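Protein arginine N-methyltransferase SFM1 (Saccharomyces cerevisiae, PDB 5C77) transfers one methyl group from S-adenosyl-L-methionine to an arginine of the ribosomal protein S3, acting as a SPOUT-family protein arginine N-methyltransferase. Local coordinates at residues N31-S36 with R56-D61; V80-P85 with Y101-G106. One frame throughout, in Å; residues are numbered along the deposited sequence.

Contact 1 (N31-S36 with R56-D61); sequences NLILSS and RWTTKD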
loop_
_atom_site.group_PDB
_atom_site.type_symbol
_atom_site.label_atom_id
_atom_site.label_comp_id
_atom_site.label_asym_id
_atom_site.label_seq_id
_atom_site.Cartn_x
_atom_site.Cartn_y
_atom_site.Cartn_z
ATOM N N ASN A 31 5.998 2.618 2.543
ATOM C CA ASN A 31 5.324 3.905 2.513
ATOM C C ASN A 31 5.009 4.487 3.891
ATOM O O ASN A 31 4.570 5.628 4.007
ATOM C CB ASN A 31 4.065 3.787 1.668
ATOM C CG ASN A 31 4.384 3.461 0.232
ATOM O OD1 ASN A 31 5.143 4.180 -0.411
ATOM N ND2 ASN A 31 3.845 2.352 -0.268
ATOM N N LEU A 32 5.251 3.703 4.932
ATOM C CA LEU A 32 5.050 4.176 6.289
ATOM C C LEU A 32 6.377 4.261 7.029
ATOM O O LEU A 32 7.133 3.305 7.053
ATOM C CB LEU A 32 4.114 3.233 7.043
ATOM C CG LEU A 32 3.835 3.679 8.483
ATOM C CD1 LEU A 32 3.136 5.045 8.500
ATOM C CD2 LEU A 32 3.026 2.633 9.232
ATOM N N ILE A 33 6.670 5.402 7.629
ATOM C CA ILE A 33 7.763 5.451 8.589
ATOM C C ILE A 33 7.233 5.771 9.984
ATOM O O ILE A 33 6.538 6.762 10.182
ATOM C CB ILE A 33 8.891 6.434 8.186
ATOM C CG1 ILE A 33 9.718 5.864 7.028
ATOM C CG2 ILE A 33 9.836 6.655 9.347
ATOM C CD1 ILE A 33 9.138 6.094 5.656
ATOM N N LEU A 34 7.535 4.905 10.944
ATOM C CA LEU A 34 7.230 5.186 12.345
ATOM C C LEU A 34 8.418 5.934 12.963
ATOM O O LEU A 34 9.529 5.405 13.028
ATOM C CB LEU A 34 6.943 3.888 13.112
ATOM C CG LEU A 34 6.400 4.078 14.537
ATOM C CD1 LEU A 34 5.044 4.794 14.542
ATOM C CD2 LEU A 34 6.318 2.759 15.276
ATOM N N SER A 35 8.191 7.170 13.395
ATOM C CA SER A 35 9.292 8.013 13.844
ATOM C C SER A 35 9.226 8.423 15.320
ATOM O O SER A 35 8.256 8.129 16.027
ATOM C CB SER A 35 9.378 9.257 12.973
ATOM O OG SER A 35 8.317 10.140 13.281
ATOM N N SER A 36 10.293 9.085 15.767
ATOM C CA SER A 36 10.389 9.678 17.105
ATOM C C SER A 36 10.217 8.695 18.237
ATOM O O SER A 36 9.668 9.046 19.272
ATOM C CB SER A 36 9.377 10.806 17.289
ATOM O OG SER A 36 9.657 11.892 16.423
ATOM N N ARG A 56 9.006 0.019 8.978
ATOM C CA ARG A 56 10.162 0.907 9.008
ATOM C C ARG A 56 9.989 1.873 10.174
ATOM O O ARG A 56 8.998 2.596 10.262
ATOM C CB ARG A 56 10.334 1.659 7.686
ATOM C CG ARG A 56 10.362 0.748 6.452
ATOM C CD ARG A 56 10.387 1.533 5.146
ATOM N NE ARG A 56 11.720 2.051 4.853
ATOM C CZ ARG A 56 12.015 2.834 3.817
ATOM N NH1 ARG A 56 11.073 3.198 2.957
ATOM N NH2 ARG A 56 13.259 3.255 3.637
ATOM N N TRP A 57 10.954 1.860 11.083
ATOM C CA TRP A 57 10.871 2.653 12.289
ATOM C C TRP A 57 12.170 3.404 12.496
ATOM O O TRP A 57 13.199 3.041 11.921
ATOM C CB TRP A 57 10.613 1.741 13.479
ATOM C CG TRP A 57 11.691 0.711 13.685
ATOM C CD1 TRP A 57 11.744 -0.545 13.145
ATOM C CD2 TRP A 57 12.868 0.847 14.496
ATOM N NE1 TRP A 57 12.881 -1.198 13.572
ATOM C CE2 TRP A 57 13.589 -0.363 14.400
ATOM C CE3 TRP A 57 13.382 1.875 15.302
ATOM C CZ2 TRP A 57 14.790 -0.574 15.074
ATOM C CZ3 TRP A 57 14.574 1.663 15.967
ATOM C CH2 TRP A 57 15.264 0.451 15.850
ATOM N N THR A 58 12.122 4.448 13.319
ATOM C CA THR A 58 13.320 5.202 13.645
ATOM C C THR A 58 13.173 6.013 14.930
ATOM O O THR A 58 12.074 6.445 15.293
ATOM C CB THR A 58 13.717 6.146 12.495
ATOM O OG1 THR A 58 14.838 6.950 12.893
ATOM C CG2 THR A 58 12.543 7.046 12.120
ATOM N N THR A 59 14.298 6.212 15.608
ATOM C CA THR A 59 14.356 7.036 16.806
ATOM C C THR A 59 14.437 8.503 16.414
ATOM O O THR A 59 14.166 9.386 17.221
ATOM C CB THR A 59 15.603 6.717 17.629
ATOM O OG1 THR A 59 16.762 6.857 16.794
ATOM C CG2 THR A 59 15.542 5.296 18.178
ATOM N N LYS A 60 14.815 8.759 15.166
ATOM C CA LYS A 60 14.994 10.128 14.689
ATOM C C LYS A 60 13.685 10.904 14.608
ATOM O O LYS A 60 12.602 10.358 14.807
ATOM C CB LYS A 60 15.692 10.149 13.324
ATOM C CG LYS A 60 17.183 10.484 13.367
ATOM C CD LYS A 60 17.983 9.384 14.035
ATOM C CE LYS A 60 19.468 9.502 13.717
ATOM N NZ LYS A 60 20.261 8.410 14.364
ATOM N N ASP A 61 13.806 12.190 14.318
ATOM C CA ASP A 61 12.657 13.067 14.181
ATOM C C ASP A 61 12.528 13.508 12.728
ATOM O O ASP A 61 13.225 12.988 11.859
ATOM C CB ASP A 61 12.799 14.281 15.108
ATOM C CG ASP A 61 14.262 14.676 15.351
ATOM O OD1 ASP A 61 15.124 14.439 14.466
ATOM O OD2 ASP A 61 14.546 15.222 16.443
HETATM O O HOH W 1 7.057 0.692 7.350
#

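Contact 2 (V80-P85 with Y101-G106); sequences VCLLDP and YFVFGG. With SAH (S-adenosyl-L-homocysteine), chain C.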
loop_
_atom_site.group_PDB
_atom_site.type_symbol
_atom_site.label_atom_id
_atom_site.label_comp_id
_atom_site.label_asym_id
_atom_site.label_seq_id
_atom_site.Cartn_x
_atom_site.Cartn_y
_atom_site.Cartn_z
ATOM N N VAL A 80 5.514 19.238 3.170
ATOM C CA VAL A 80 5.223 18.308 4.250
ATOM C C VAL A 80 3.935 18.694 4.968
ATOM O O VAL A 80 3.861 19.709 5.662
ATOM C CB VAL A 80 6.381 18.200 5.247
ATOM C CG1 VAL A 80 6.049 17.179 6.324
ATOM C CG2 VAL A 80 7.675 17.822 4.511
ATOM N N CYS A 81 2.913 17.872 4.776
ATOM C CA CYS A 81 1.615 18.136 5.369
ATOM C C CYS A 81 1.483 17.522 6.768
ATOM O O CYS A 81 1.571 16.306 6.947
ATOM C CB CYS A 81 0.503 17.629 4.453
ATOM S SG CYS A 81 -1.155 17.851 5.139
ATOM N N LEU A 82 1.293 18.379 7.762
ATOM C CA LEU A 82 0.949 17.915 9.099
ATOM C C LEU A 82 -0.572 17.808 9.220
ATOM O O LEU A 82 -1.294 18.757 8.925
ATOM C CB LEU A 82 1.496 18.870 10.164
ATOM C CG LEU A 82 0.913 18.669 11.566
ATOM C CD1 LEU A 82 1.500 17.426 12.220
ATOM C CD2 LEU A 82 1.105 19.908 12.438
ATOM N N LEU A 83 -1.061 16.650 9.643
ATOM C CA LEU A 83 -2.493 16.475 9.805
ATOM C C LEU A 83 -2.952 16.747 11.238
ATOM O O LEU A 83 -2.449 16.157 12.192
ATOM C CB LEU A 83 -2.911 15.097 9.295
ATOM C CG LEU A 83 -2.648 15.070 7.784
ATOM C CD1 LEU A 83 -2.165 13.735 7.290
ATOM C CD2 LEU A 83 -3.896 15.509 7.029
ATOM N N ASP A 84 -3.904 17.665 11.367
ATOM C CA ASP A 84 -4.360 18.169 12.658
ATOM C C ASP A 84 -5.847 18.486 12.584
ATOM O O ASP A 84 -6.275 19.252 11.723
ATOM C CB ASP A 84 -3.577 19.434 13.017
ATOM C CG ASP A 84 -4.132 20.155 14.240
ATOM O OD1 ASP A 84 -4.712 19.511 15.140
ATOM O OD2 ASP A 84 -3.964 21.386 14.309
ATOM N N PRO A 85 -6.643 17.886 13.488
ATOM C CA PRO A 85 -8.097 18.090 13.524
ATOM C C PRO A 85 -8.487 19.525 13.892
ATOM O O PRO A 85 -9.637 19.910 13.724
ATOM C CB PRO A 85 -8.559 17.109 14.603
ATOM C CG PRO A 85 -7.351 16.881 15.443
ATOM C CD PRO A 85 -6.195 16.930 14.515
ATOM N N TYR A 101 5.003 14.235 1.887
ATOM C CA TYR A 101 4.905 13.545 3.174
ATOM C C TYR A 101 3.695 13.976 3.984
ATOM O O TYR A 101 3.343 15.158 4.017
ATOM C CB TYR A 101 6.148 13.792 4.018
ATOM C CG TYR A 101 7.397 13.200 3.436
ATOM C CD1 TYR A 101 7.777 11.901 3.749
ATOM C CD2 TYR A 101 8.204 13.940 2.573
ATOM C CE1 TYR A 101 8.921 11.356 3.222
ATOM C CE2 TYR A 101 9.349 13.400 2.038
ATOM C CZ TYR A 101 9.703 12.108 2.367
ATOM O OH TYR A 101 10.842 11.561 1.843
ATOM N N PHE A 102 3.086 13.003 4.655
ATOM C CA PHE A 102 1.924 13.238 5.497
ATOM C C PHE A 102 2.202 12.805 6.920
ATOM O O PHE A 102 2.374 11.624 7.204
ATOM C CB PHE A 102 0.713 12.524 4.926
ATOM C CG PHE A 102 0.266 13.100 3.641
ATOM C CD1 PHE A 102 0.825 12.673 2.447
ATOM C CD2 PHE A 102 -0.668 14.112 3.621
ATOM C CE1 PHE A 102 0.446 13.230 1.252
ATOM C CE2 PHE A 102 -1.064 14.672 2.421
ATOM C CZ PHE A 102 -0.501 14.233 1.232
ATOM N N VAL A 103 2.246 13.780 7.816
ATOM C CA VAL A 103 2.701 13.544 9.179
ATOM C C VAL A 103 1.539 13.489 10.172
ATOM O O VAL A 103 0.605 14.294 10.122
ATOM C CB VAL A 103 3.756 14.599 9.607
ATOM C CG1 VAL A 103 4.294 14.306 10.998
ATOM C CG2 VAL A 103 4.891 14.639 8.597
ATOM N N PHE A 104 1.608 12.507 11.057
ATOM C CA PHE A 104 0.608 12.329 12.082
ATOM C C PHE A 104 1.268 12.524 13.430
ATOM O O PHE A 104 2.226 11.820 13.778
ATOM C CB PHE A 104 -0.043 10.959 11.948
ATOM C CG PHE A 104 -0.725 10.761 10.626
ATOM C CD1 PHE A 104 0.003 10.426 9.498
ATOM C CD2 PHE A 104 -2.086 10.948 10.503
ATOM C CE1 PHE A 104 -0.617 10.271 8.280
ATOM C CE2 PHE A 104 -2.709 10.787 9.291
ATOM C CZ PHE A 104 -1.977 10.448 8.176
ATOM N N GLY A 105 0.780 13.532 14.154
ATOM C CA GLY A 105 1.240 13.846 15.496
ATOM C C GLY A 105 0.246 13.316 16.506
ATOM O O GLY A 105 -0.127 12.145 16.447
ATOM N N GLY A 106 -0.204 14.176 17.412
ATOM C CA GLY A 106 -1.178 13.779 18.413
ATOM C C GLY A 106 -0.863 14.304 19.805
ATOM O O GLY A 106 -0.157 15.308 19.963
HETATM N N SAH C . -2.576 7.891 21.297
HETATM C CA SAH C . -2.687 9.071 20.445
HETATM C CB SAH C . -3.615 8.792 19.261
HETATM C CG SAH C . -3.438 9.732 18.069
HETATM S SD SAH C . -4.608 9.443 16.712
HETATM C C SAH C . -3.162 10.284 21.252
HETATM O O SAH C . -3.248 11.403 20.735
HETATM O OXT SAH C . -3.465 10.178 22.446
HETATM C "C5'" SAH C . -4.672 11.224 16.415
HETATM C "C4'" SAH C . -3.958 11.642 15.136
HETATM O "O4'" SAH C . -4.715 11.291 13.990
HETATM C "C3'" SAH C . -3.771 13.152 15.117
HETATM O "O3'" SAH C . -2.458 13.481 15.477
HETATM C "C2'" SAH C . -3.995 13.547 13.686
HETATM O "O2'" SAH C . -2.759 13.518 12.998
HETATM C "C1'" SAH C . -4.847 12.424 13.148
HETATM N N9 SAH C . -6.249 12.871 13.084
HETATM C C8 SAH C . -7.323 12.343 13.750
HETATM N N7 SAH C . -8.428 13.039 13.415
HETATM C C5 SAH C . -8.078 14.010 12.544
HETATM C C6 SAH C . -8.802 15.000 11.883
HETATM N N6 SAH C . -10.113 15.121 12.061
HETATM N N1 SAH C . -8.143 15.867 11.036
HETATM C C2 SAH C . -6.787 15.757 10.834
HETATM N N3 SAH C . -6.077 14.781 11.492
HETATM C C4 SAH C . -6.707 13.917 12.327
#

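Contact 1 (N31-S36 with R56-D61)
Leu-34 and Trp-57 pair in a short parallel ladder that closes a beta-alpha-beta unit of this SPOUT-family protein, in which strand 32-35 leads through helix 48-52 to the weakly bonded strand 56-57. The Leu-34 backbone uses both its groups. Its N donates to Arg-56 O at 2.8 Å, nearly straight at 172° and in the carbonyl plane, and its O takes the more bent bond from Thr-58 N, also 2.8 Å. A water extends the pairing backwards by donating to Leu-32 O and accepting from Arg-56 N. Side chains contribute through a few carbons. The Arg-56 CB lies 3.7 Å from Leu-32 O, while its guanidinium, reached through a bend at chi3 (78°), forms a salt bridge with Asp-71. Beyond the ladder, Thr-58 CG2 approaches Ile-33 CG2 at 3.9 Å and also meets Ser-35 CB. With OG1 placed opposite the backbone N (chi1 175°), the threonine turns its hydroxyl into an ST turn, where OG1 accepts from Lys-60 N at 2.9 Å and also bonds to Asp-68. Putting an alanine here removes both branches and would probably leave Lys-60 N and Asp-68 without their shared mate, and open a gap beside Ile-33 and Ser-35. The turn curls the chain back towards the end of the first strand. There Ser-36, whose OG bonds to Glu-6 of the neighbouring strand, gives its backbone N to Lys-60 O at 2.8 Å.

Contact 2 (V80-P85 with Y101-G106)
Leu-83, Val-103 and Val-80 have the largest areas buried between parallel strands 80-83 and 101-104, together about half of the total; the strands lie in the middle of the chain and run 27° apart. Val-103 is gripped by its backbone at both ends: its N donates to Cys-81 O at 2.8 Å, and its O accepts from Leu-83 N at 2.9 Å. Both bonds are almost straight, and with a third from Cys-81 N to Tyr-101 O they fix the register. On one face Val-103 CG2 meets Val-80 CG1 at 3.6 Å, the two branched side chains meeting at a slant, and strand 128-131, which pairs with 80-83, adds Leu-128 against Val-80. Leu-83 works on the other face. With CG beside its backbone N (chi1 -65°), CD1 is carried over a face of the Phe-104 ring, 3.4 Å from CZ, and at the same time sits at the edge of the Phe-102 ring, near its plane. One methyl thus touches two aromatic rings in different ways, and helix 140-151 covers this face through Ile-144, Thr-147 and Ile-151. Further back, Cys-81 SG stands obliquely to Phe-102, 5.1 Å from the ring centroid. Where the strands end, the cofactor product begins. Leu-83 O accepts a hydrogen bond of 2.8 Å from the ribose O2' of S-adenosyl-L-homocysteine, and Pro-85 CB lies 3.5 Å from adenine C6. Loops after the strands thus line the pocket, consistent with the cofactor site of SPOUT methyltransferases, which is formed by loops of their C-terminal trefoil knot.

Both contacts pair parallel strands of the same mixed sheet, contact 1 preceding contact 2 along the chain; strand 3-6 lies between them in the sheet, paired in parallel with 32-35 and with 101-108. Their centres lie about 14 Å apart and they do not touch. Every touching residue of contact 2 is buried, and it relies on aliphatic and aromatic carbons, its polar atoms being chiefly backbone and ligand. Contact 1 is partly open to solvent and is more polar, with a bridging water, serine and threonine hydroxyls and an arginine whose charge is met by an aspartate. The ligand belongs to contact 2; the side chain of Leu-34 in contact 1 is about 10 Å from the bound S-adenosyl-L-homocysteine.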